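Local coordinates for acetoin utilization protein AcuB, putative (Vibrio cholerae, PDB 2O16), which is of unknown function but carries two CBS domains and may, as in many CBS proteins, sense an adenine nucleotide or related ligand, at residues N25-L30 and R55-A60. Sequence-based numbering, arbitrary orientation.
Sequences NDAKHL and RDLLAA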
ATOM      1  N   ASN A  25      12.350  -2.381  12.434  1.00 24.41           N
ATOM      2  CA  ASN A  25      11.830  -3.293  13.448  1.00 24.84           C
ATOM      3  C   ASN A  25      10.349  -3.084  13.729  1.00 23.75           C
ATOM      4  O   ASN A  25       9.596  -4.051  13.841  1.00 24.18           O
ATOM      5  CB  ASN A  25      12.642  -3.166  14.743  1.00 26.21           C
ATOM      6  CG  ASN A  25      12.662  -4.456  15.542  1.00 30.90           C
ATOM      7  OD1 ASN A  25      12.614  -5.547  14.976  1.00 34.39           O
ATOM      8  ND2 ASN A  25      12.729  -4.334  16.879  1.00 34.53           N
ATOM      9  N   ASP A  26       9.917  -1.824  13.828  1.00 22.58           N
ATOM     10  CA  ASP A  26       8.510  -1.512  13.996  1.00 22.15           C
ATOM     11  C   ASP A  26       7.658  -1.977  12.815  1.00 21.65           C
ATOM     12  O   ASP A  26       6.563  -2.503  13.019  1.00 22.50           O
ATOM     13  CB  ASP A  26       8.284  -0.005  14.168  1.00 21.65           C
ATOM     14  CG  ASP A  26       8.993   0.565  15.383  1.00 23.01           C
ATOM     15  OD1 ASP A  26       9.027  -0.108  16.442  1.00 22.78           O
ATOM     16  OD2 ASP A  26       9.491   1.696  15.278  1.00 21.20           O
ATOM     17  N   ALA A  27       8.133  -1.723  11.596  1.00 22.05           N
ATOM     18  CA  ALA A  27       7.390  -2.120  10.392  1.00 22.19           C
ATOM     19  C   ALA A  27       7.315  -3.656  10.309  1.00 22.28           C
ATOM     20  O   ALA A  27       6.268  -4.212   9.981  1.00 22.17           O
ATOM     21  CB  ALA A  27       8.072  -1.542   9.125  1.00 21.25           C
ATOM     22  N   LYS A  28       8.436  -4.318  10.572  1.00 23.10           N
ATOM     23  CA  LYS A  28       8.449  -5.789  10.695  1.00 24.92           C
ATOM     24  C   LYS A  28       7.377  -6.311  11.662  1.00 25.64           C
ATOM     25  O   LYS A  28       6.577  -7.182  11.304  1.00 25.59           O
ATOM     26  CB  LYS A  28       9.838  -6.281  11.099  1.00 25.98           C
ATOM     27  CG  LYS A  28      10.013  -7.822  11.043  1.00 28.17           C
ATOM     28  CD  LYS A  28      11.260  -8.207  11.839  1.00 34.54           C
ATOM     29  CE  LYS A  28      11.364  -9.725  12.076  1.00 36.93           C
ATOM     30  NZ  LYS A  28      12.222 -10.395  11.040  1.00 40.78           N
ATOM     31  N   HIS A  29       7.368  -5.784  12.885  1.00 25.76           N
ATOM     32  CA  HIS A  29       6.412  -6.191  13.912  1.00 25.99           C
ATOM     33  C   HIS A  29       4.971  -5.944  13.513  1.00 25.36           C
ATOM     34  O   HIS A  29       4.092  -6.785  13.746  1.00 25.10           O
ATOM     35  CB  HIS A  29       6.708  -5.504  15.260  1.00 27.02           C
ATOM     36  CG  HIS A  29       7.980  -5.963  15.906  1.00 29.83           C
ATOM     37  ND1 HIS A  29       8.394  -7.280  15.891  1.00 36.10           N
ATOM     38  CD2 HIS A  29       8.917  -5.286  16.613  1.00 33.63           C
ATOM     39  CE1 HIS A  29       9.546  -7.388  16.532  1.00 34.85           C
ATOM     40  NE2 HIS A  29       9.886  -6.191  16.979  1.00 34.90           N
ATOM     41  N   LEU A  30       4.722  -4.794  12.894  1.00 23.61           N
ATOM     42  CA  LEU A  30       3.384  -4.454  12.474  1.00 23.12           C
ATOM     43  C   LEU A  30       2.926  -5.408  11.368  1.00 22.73           C
ATOM     44  O   LEU A  30       1.803  -5.868  11.384  1.00 21.82           O
ATOM     45  CB  LEU A  30       3.357  -3.005  11.979  1.00 23.15           C
ATOM     46  CG  LEU A  30       2.038  -2.491  11.432  1.00 22.05           C
ATOM     47  CD1 LEU A  30       1.037  -2.525  12.570  1.00 25.17           C
ATOM     48  CD2 LEU A  30       2.258  -1.049  10.920  1.00 23.46           C
ATOM     49  N   ARG A  55       9.180  -6.782   1.027  1.00 20.51           N
ATOM     50  CA  ARG A  55      10.365  -6.889   0.189  1.00 21.58           C
ATOM     51  C   ARG A  55      11.435  -5.840   0.543  1.00 21.67           C
ATOM     52  O   ARG A  55      12.641  -6.130   0.532  1.00 21.81           O
ATOM     53  CB  ARG A  55      10.013  -6.854  -1.310  1.00 22.64           C
ATOM     54  CG  ARG A  55      11.275  -7.030  -2.207  1.00 25.83           C
ATOM     55  CD  ARG A  55      10.931  -7.242  -3.676  0.10 22.65           C
ATOM     56  NE  ARG A  55      12.114  -7.218  -4.538  0.10 24.11           N
ATOM     57  CZ  ARG A  55      12.099  -7.439  -5.852  0.10 24.47           C
ATOM     58  NH1 ARG A  55      10.959  -7.707  -6.478  0.10 24.72           N
ATOM     59  NH2 ARG A  55      13.229  -7.393  -6.546  0.10 24.57           N
ATOM     60  N   ASP A  56      11.010  -4.616   0.831  1.00 22.33           N
ATOM     61  CA  ASP A  56      11.935  -3.564   1.282  1.00 21.90           C
ATOM     62  C   ASP A  56      12.644  -3.969   2.571  1.00 21.99           C
ATOM     63  O   ASP A  56      13.855  -3.777   2.715  1.00 20.39           O
ATOM     64  CB  ASP A  56      11.188  -2.235   1.519  1.00 22.15           C
ATOM     65  CG  ASP A  56      10.652  -1.617   0.230  1.00 23.03           C
ATOM     66  OD1 ASP A  56      11.290  -1.799  -0.832  1.00 24.17           O
ATOM     67  OD2 ASP A  56       9.593  -0.959   0.278  1.00 22.84           O
ATOM     68  N   LEU A  57      11.863  -4.469   3.536  1.00 22.57           N
ATOM     69  CA  LEU A  57      12.417  -4.834   4.848  1.00 24.06           C
ATOM     70  C   LEU A  57      13.373  -6.001   4.704  1.00 24.63           C
ATOM     71  O   LEU A  57      14.463  -5.995   5.282  1.00 24.75           O
ATOM     72  CB  LEU A  57      11.308  -5.168   5.873  1.00 23.16           C
ATOM     73  CG  LEU A  57      10.287  -4.066   6.171  1.00 24.81           C
ATOM     74  CD1 LEU A  57       9.459  -4.416   7.396  1.00 26.78           C
ATOM     75  CD2 LEU A  57      10.956  -2.696   6.349  1.00 24.14           C
ATOM     76  N   LEU A  58      12.979  -6.983   3.896  1.00 26.02           N
ATOM     77  CA  LEU A  58      13.817  -8.163   3.677  1.00 27.93           C
ATOM     78  C   LEU A  58      15.123  -7.785   2.979  1.00 28.43           C
ATOM     79  O   LEU A  58      16.197  -8.259   3.362  1.00 28.99           O
ATOM     80  CB  LEU A  58      13.068  -9.270   2.915  1.00 27.54           C
ATOM     81  CG  LEU A  58      11.920 -10.009   3.615  1.00 30.03           C
ATOM     82  CD1 LEU A  58      11.240 -10.934   2.621  1.00 29.15           C
ATOM     83  CD2 LEU A  58      12.358 -10.800   4.873  1.00 30.55           C
ATOM     84  N   ALA A  59      15.052  -6.910   1.983  1.00 29.58           N
ATOM     85  CA  ALA A  59      16.277  -6.439   1.307  1.00 30.39           C
ATOM     86  C   ALA A  59      17.220  -5.633   2.223  1.00 31.56           C
ATOM     87  O   ALA A  59      18.446  -5.753   2.121  1.00 31.44           O
ATOM     88  CB  ALA A  59      15.937  -5.632   0.082  1.00 31.08           C
ATOM     89  N   ALA A  60      16.666  -4.811   3.112  1.00 31.62           N
ATOM     90  CA  ALA A  60      17.515  -4.050   4.030  1.00 32.65           C
ATOM     91  C   ALA A  60      18.180  -4.998   5.027  1.00 33.24           C
ATOM     92  O   ALA A  60      19.358  -4.843   5.343  1.00 33.33           O
ATOM     93  CB  ALA A  60      16.712  -2.995   4.759  1.00 33.00           C
TER
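Leu57 reaches across from helix 54-64 and touches Ala27 and Lys28 on helix 24-34. The bond from CA to CB of Leu57 is directed toward 25-30, but CB itself makes no contact there. CG lies beside the backbone N and anti to the carbonyl carbon (chi1 -59°), which carries the branch point toward helix 24-34. Leu57 CG stands 4.5 Å from Ala27 CB. CD1 makes the close contacts and CD2 only a looser one. Leu57 CD1 lies 3.6 Å from Ala27 CB. Leu57 CD1 is also 3.3 Å from the backbone N of Lys28. It therefore lies against the main chain of the facing helix, with Ala27 C and Lys28 CA each 3.7 Å from Leu57 CD1. The backbones come near here, and Leu57 CA is 7.1 Å from Lys28 CA. Leu57 CD2, the other branch, meets Ala27 CB at 4.2 Å.

The two helices belong to the first CBS domain. Helix 24-34 leads into the antiparallel hairpin of strands 38-42 and 48-53, and helix 54-64 follows it. This is the alpha-beta-beta-alpha part of the CBS fold. No hydrogen bond links 25-30 directly to 55-60; the packing between them is apolar.

Lys28 takes part with its root. Lys28 CB lies 4.2 Å from Leu57 CD1, at the margin of the apolar patch. CG is anti to the backbone N (chi1 -171°), and the chain then leads away from Leu57. At its end, NZ makes a weak hydrogen bond with Gln61 OE1, a polar link between the two helices, and a long, weak ion pair with Glu32. Leu24 and Met31, from helix 24-34, also touch the Leu57 side chain. The methyl of Ala27 is buried too, and it packs further on Leu18 and Leu80.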